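Local coordinates for protein cytochrome c55X (Pseudomonas aeruginosa PAO1, PDB 6TP9) that is a periplasmic monoheme c-type cytochrome that probably transfers electrons and is associated with heme d1 biosynthesis, at residues Leu21-Leu32 with Arg84-Pro92. The protein carries 1 engineered substitution. Residues are numbered along the deposited sequence; the frame is centred on the assembly and turned at random.
With HEC (heme c), chain L.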
# COMPACT_ATOMS: atom_id res chain seq x y z
N LEU A 21 4.19 -4.09 1.58
CA LEU A 21 2.93 -3.35 1.58
C LEU A 21 2.48 -2.98 2.99
O LEU A 21 1.94 -1.89 3.20
CB LEU A 21 1.86 -4.17 0.86
CG LEU A 21 2.19 -4.40 -0.62
CD1 LEU A 21 1.22 -5.36 -1.27
CD2 LEU A 21 2.22 -3.08 -1.36
N GLN A 22 2.71 -3.86 3.97
CA GLN A 22 2.15 -3.64 5.30
C GLN A 22 3.17 -3.17 6.33
O GLN A 22 2.79 -2.49 7.29
CB GLN A 22 1.46 -4.91 5.80
CG GLN A 22 0.14 -5.18 5.08
CD GLN A 22 -0.78 -6.12 5.83
OE1 GLN A 22 -0.66 -6.30 7.05
NE2 GLN A 22 -1.71 -6.73 5.11
N ASP A 23 4.45 -3.49 6.17
CA ASP A 23 5.48 -2.99 7.08
C ASP A 23 6.22 -1.79 6.51
O ASP A 23 6.24 -0.72 7.12
CB ASP A 23 6.48 -4.10 7.44
CG ASP A 23 7.35 -3.74 8.63
OD1 ASP A 23 7.82 -2.59 8.69
OD2 ASP A 23 7.55 -4.61 9.50
N CYS A 24 6.82 -1.95 5.33
CA CYS A 24 7.54 -0.84 4.71
C CYS A 24 6.59 0.30 4.36
O CYS A 24 6.95 1.48 4.46
CB CYS A 24 8.28 -1.32 3.46
SG CYS A 24 9.19 -2.86 3.68
N GLY A 25 5.36 -0.03 3.95
CA GLY A 25 4.42 0.97 3.48
C GLY A 25 3.97 1.96 4.54
O GLY A 25 3.50 3.04 4.20
N SER A 26 4.09 1.60 5.82
CA SER A 26 3.71 2.53 6.88
C SER A 26 4.54 3.80 6.81
O SER A 26 4.02 4.90 6.60
CB SER A 26 3.85 1.86 8.25
OG SER A 26 5.21 1.60 8.55
N CYS A 27 5.86 3.66 6.98
CA CYS A 27 6.73 4.83 6.95
C CYS A 27 6.79 5.44 5.55
O CYS A 27 6.80 6.66 5.40
CB CYS A 27 8.14 4.44 7.41
SG CYS A 27 8.28 4.00 9.15
N HIS A 28 6.84 4.60 4.52
CA HIS A 28 7.01 5.06 3.15
C HIS A 28 5.69 5.39 2.46
O HIS A 28 5.66 5.57 1.24
CB HIS A 28 7.79 4.02 2.34
CG HIS A 28 9.24 3.93 2.71
ND1 HIS A 28 10.19 4.80 2.22
CD2 HIS A 28 9.90 3.07 3.52
CE1 HIS A 28 11.37 4.49 2.71
NE2 HIS A 28 11.23 3.44 3.50
N GLY A 29 4.59 5.45 3.22
CA GLY A 29 3.36 6.03 2.72
C GLY A 29 2.67 5.28 1.61
O GLY A 29 2.49 5.82 0.51
N LEU A 30 2.25 4.04 1.87
CA LEU A 30 1.44 3.32 0.91
C LEU A 30 0.09 4.01 0.74
O LEU A 30 -0.55 4.41 1.72
CB LEU A 30 1.24 1.87 1.35
CG LEU A 30 0.48 0.98 0.36
CD1 LEU A 30 1.25 0.78 -0.93
CD2 LEU A 30 0.16 -0.36 1.00
N ARG A 31 -0.34 4.15 -0.51
CA ARG A 31 -1.59 4.81 -0.84
C ARG A 31 -2.24 4.07 -2.00
O ARG A 31 -1.56 3.40 -2.79
CB ARG A 31 -1.39 6.28 -1.23
CG ARG A 31 -0.81 7.16 -0.14
CD ARG A 31 -1.82 7.42 0.97
NE ARG A 31 -1.24 7.14 2.29
CZ ARG A 31 -0.62 8.04 3.05
NH1 ARG A 31 -0.49 9.30 2.65
NH2 ARG A 31 -0.13 7.67 4.23
N LEU A 32 -3.56 4.19 -2.11
CA LEU A 32 -4.29 3.64 -3.25
C LEU A 32 -4.44 4.75 -4.28
O LEU A 32 -5.37 5.55 -4.25
CB LEU A 32 -5.65 3.09 -2.83
CG LEU A 32 -5.63 1.63 -2.37
CD1 LEU A 32 -4.96 1.49 -1.02
CD2 LEU A 32 -7.05 1.06 -2.34
N ARG A 84 -9.26 4.36 6.78
CA ARG A 84 -7.89 4.06 6.36
C ARG A 84 -7.50 4.88 5.15
O ARG A 84 -6.37 5.38 5.07
CB ARG A 84 -7.75 2.57 6.06
CG ARG A 84 -8.21 1.64 7.17
CD ARG A 84 -7.28 1.68 8.37
NE ARG A 84 -7.39 2.92 9.13
CZ ARG A 84 -8.44 3.24 9.89
NH1 ARG A 84 -8.44 4.40 10.55
NH2 ARG A 84 -9.48 2.43 9.98
N LEU A 85 -8.41 5.03 4.18
CA LEU A 85 -8.13 5.87 3.03
C LEU A 85 -7.91 7.31 3.45
O LEU A 85 -6.97 7.98 3.01
CB LEU A 85 -9.27 5.78 2.02
CG LEU A 85 -9.63 4.39 1.50
CD1 LEU A 85 -10.89 4.44 0.66
CD2 LEU A 85 -8.47 3.82 0.70
N ILE A 86 -8.78 7.81 4.33
CA ILE A 86 -8.72 9.21 4.73
C ILE A 86 -7.47 9.49 5.55
O ILE A 86 -6.77 10.48 5.34
CB ILE A 86 -10.00 9.59 5.51
CG1 ILE A 86 -11.21 9.61 4.57
CG2 ILE A 86 -9.82 10.93 6.19
CD1 ILE A 86 -12.53 9.54 5.30
N GLU A 87 -7.18 8.61 6.51
CA GLU A 87 -6.10 8.84 7.47
C GLU A 87 -4.76 8.30 6.99
O GLU A 87 -3.81 8.27 7.78
CB GLU A 87 -6.47 8.21 8.81
CG GLU A 87 -7.59 8.96 9.53
CD GLU A 87 -8.11 8.23 10.75
OE1 GLU A 87 -7.54 7.17 11.11
OE2 GLU A 87 -9.10 8.70 11.34
N GLY A 88 -4.65 7.91 5.72
CA GLY A 88 -3.39 7.41 5.20
C GLY A 88 -2.83 6.23 5.97
O GLY A 88 -1.63 6.19 6.26
N GLU A 89 -3.68 5.26 6.29
CA GLU A 89 -3.30 4.11 7.11
C GLU A 89 -3.65 2.81 6.41
O GLU A 89 -4.32 1.93 6.96
CB GLU A 89 -3.99 4.20 8.47
CG GLU A 89 -3.19 4.93 9.53
CD GLU A 89 -4.03 5.34 10.72
OE1 GLU A 89 -3.45 5.88 11.69
OE2 GLU A 89 -5.26 5.13 10.69
N ILE A 90 -3.19 2.66 5.17
CA ILE A 90 -3.37 1.38 4.48
C ILE A 90 -2.39 0.35 5.02
O ILE A 90 -2.74 -0.82 5.20
CB ILE A 90 -3.24 1.58 2.97
CG1 ILE A 90 -4.43 2.39 2.46
CG2 ILE A 90 -3.19 0.24 2.25
CD1 ILE A 90 -4.04 3.63 1.72
N ALA A 91 -1.15 0.75 5.28
CA ALA A 91 -0.27 -0.07 6.08
C ALA A 91 -0.59 0.15 7.56
O ALA A 91 -0.84 1.28 7.98
CB ALA A 91 1.19 0.27 5.81
N PRO A 92 -0.61 -0.92 8.38
CA PRO A 92 -0.94 -0.70 9.79
C PRO A 92 -0.02 0.32 10.46
O PRO A 92 -0.32 0.83 11.53
CB PRO A 92 -0.76 -2.09 10.42
CG PRO A 92 -0.93 -3.04 9.29
CD PRO A 92 -0.39 -2.34 8.07
OXT PRO A 92 1.05 0.65 9.93
FE HEC L . 12.85 2.91 4.56
CHA HEC L . 15.01 5.33 3.43
CHB HEC L . 13.50 1.05 1.74
CHC HEC L . 10.97 0.32 5.80
CHD HEC L . 11.70 4.95 7.03
NA HEC L . 14.07 3.13 2.91
C1A HEC L . 14.81 4.25 2.60
C2A HEC L . 15.34 4.08 1.26
C3A HEC L . 14.92 2.89 0.80
C4A HEC L . 14.11 2.28 1.83
CMA HEC L . 15.22 2.26 -0.58
CAA HEC L . 16.24 5.08 0.50
CBA HEC L . 15.39 5.88 -0.49
CGA HEC L . 16.26 6.78 -1.33
O1A HEC L . 17.50 6.54 -1.38
O2A HEC L . 15.72 7.73 -1.94
NB HEC L . 12.32 1.05 3.88
C1B HEC L . 12.74 0.46 2.71
C2B HEC L . 12.24 -0.90 2.69
C3B HEC L . 11.54 -1.10 3.82
C4B HEC L . 11.58 0.12 4.58
CMB HEC L . 12.47 -1.93 1.56
CAB HEC L . 10.81 -2.39 4.24
CBB HEC L . 11.74 -3.61 4.19
NC HEC L . 11.52 2.69 6.09
C1C HEC L . 10.95 1.51 6.50
C2C HEC L . 10.25 1.75 7.74
C3C HEC L . 10.54 2.99 8.14
C4C HEC L . 11.29 3.63 7.07
CMC HEC L . 9.59 0.64 8.59
CAC HEC L . 10.05 3.70 9.42
CBC HEC L . 10.32 2.85 10.68
ND HEC L . 13.28 4.84 5.13
C1D HEC L . 12.68 5.47 6.22
C2D HEC L . 13.27 6.79 6.37
C3D HEC L . 14.30 6.91 5.25
C4D HEC L . 14.24 5.65 4.53
CMD HEC L . 12.93 7.85 7.43
CAD HEC L . 15.22 8.12 4.96
CBD HEC L . 16.50 7.95 5.78
CGD HEC L . 17.44 9.09 5.49
O1D HEC L . 16.99 10.26 5.52
O2D HEC L . 18.64 8.82 5.24
O HOH W 1 0.83 5.15 5.68
O HOH W 2 -0.50 3.54 4.41
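Ala91 presses its methyl group onto the last turns of helix 10-27, where its CB sits 3.2 Å from the backbone N of Ser26 and also touches the carbonyl oxygens of Leu21 and Gln22. The same Ala91 CB packs on Gly25 C at 3.5 Å. Next in the tail, the Pro92 ring lies against Gln22, with Pro92 CD 3.3 Å from Gln22 O and also touching CB of that side chain, which extends past the proline at a slant. Further back, Ile90 spreads both branches against strand 30-31. Chi1 of -69° sets CG1 of Ile90 anti to its carbonyl carbon and CG2 anti to N; Ile90 CG2 meets Leu30 CD2 at 3.6 Å, the two side chains crossing nearly at a right angle, while Ile90 CD1 reaches Leu32 CD1 at 3.6 Å. The other methyl of Leu32, CD2, has a looser contact with Leu85 CD2 at 4.3 Å. At the polar margin, the chain of Arg31 is bent at chi2 and chi3, and Gly88 CA sits over one face of the guanidinium, toward its rim. Arg31 NH2 gives a weak, bent hydrogen bond to Gly88 O (2.9 Å, 121°), while Arg31 NE makes another weak one to Leu30 O. Two waters fill in the polar link: one lies between Gly88 O and, weakly, Ser26 O; the other accepts from Ala91 N and is within hydrogen-bonding distance of Leu30 O. Cys24 and Cys27 hold heme c through thioethers and His28 NE2 binds its iron, with Met66 of the second subunit as the other axial ligand. This is the CXXCH heme-binding helix of a class I c-type cytochrome packed against the C-terminal tail, in a 3D domain-swapped dimer whose heme site is completed across subunits.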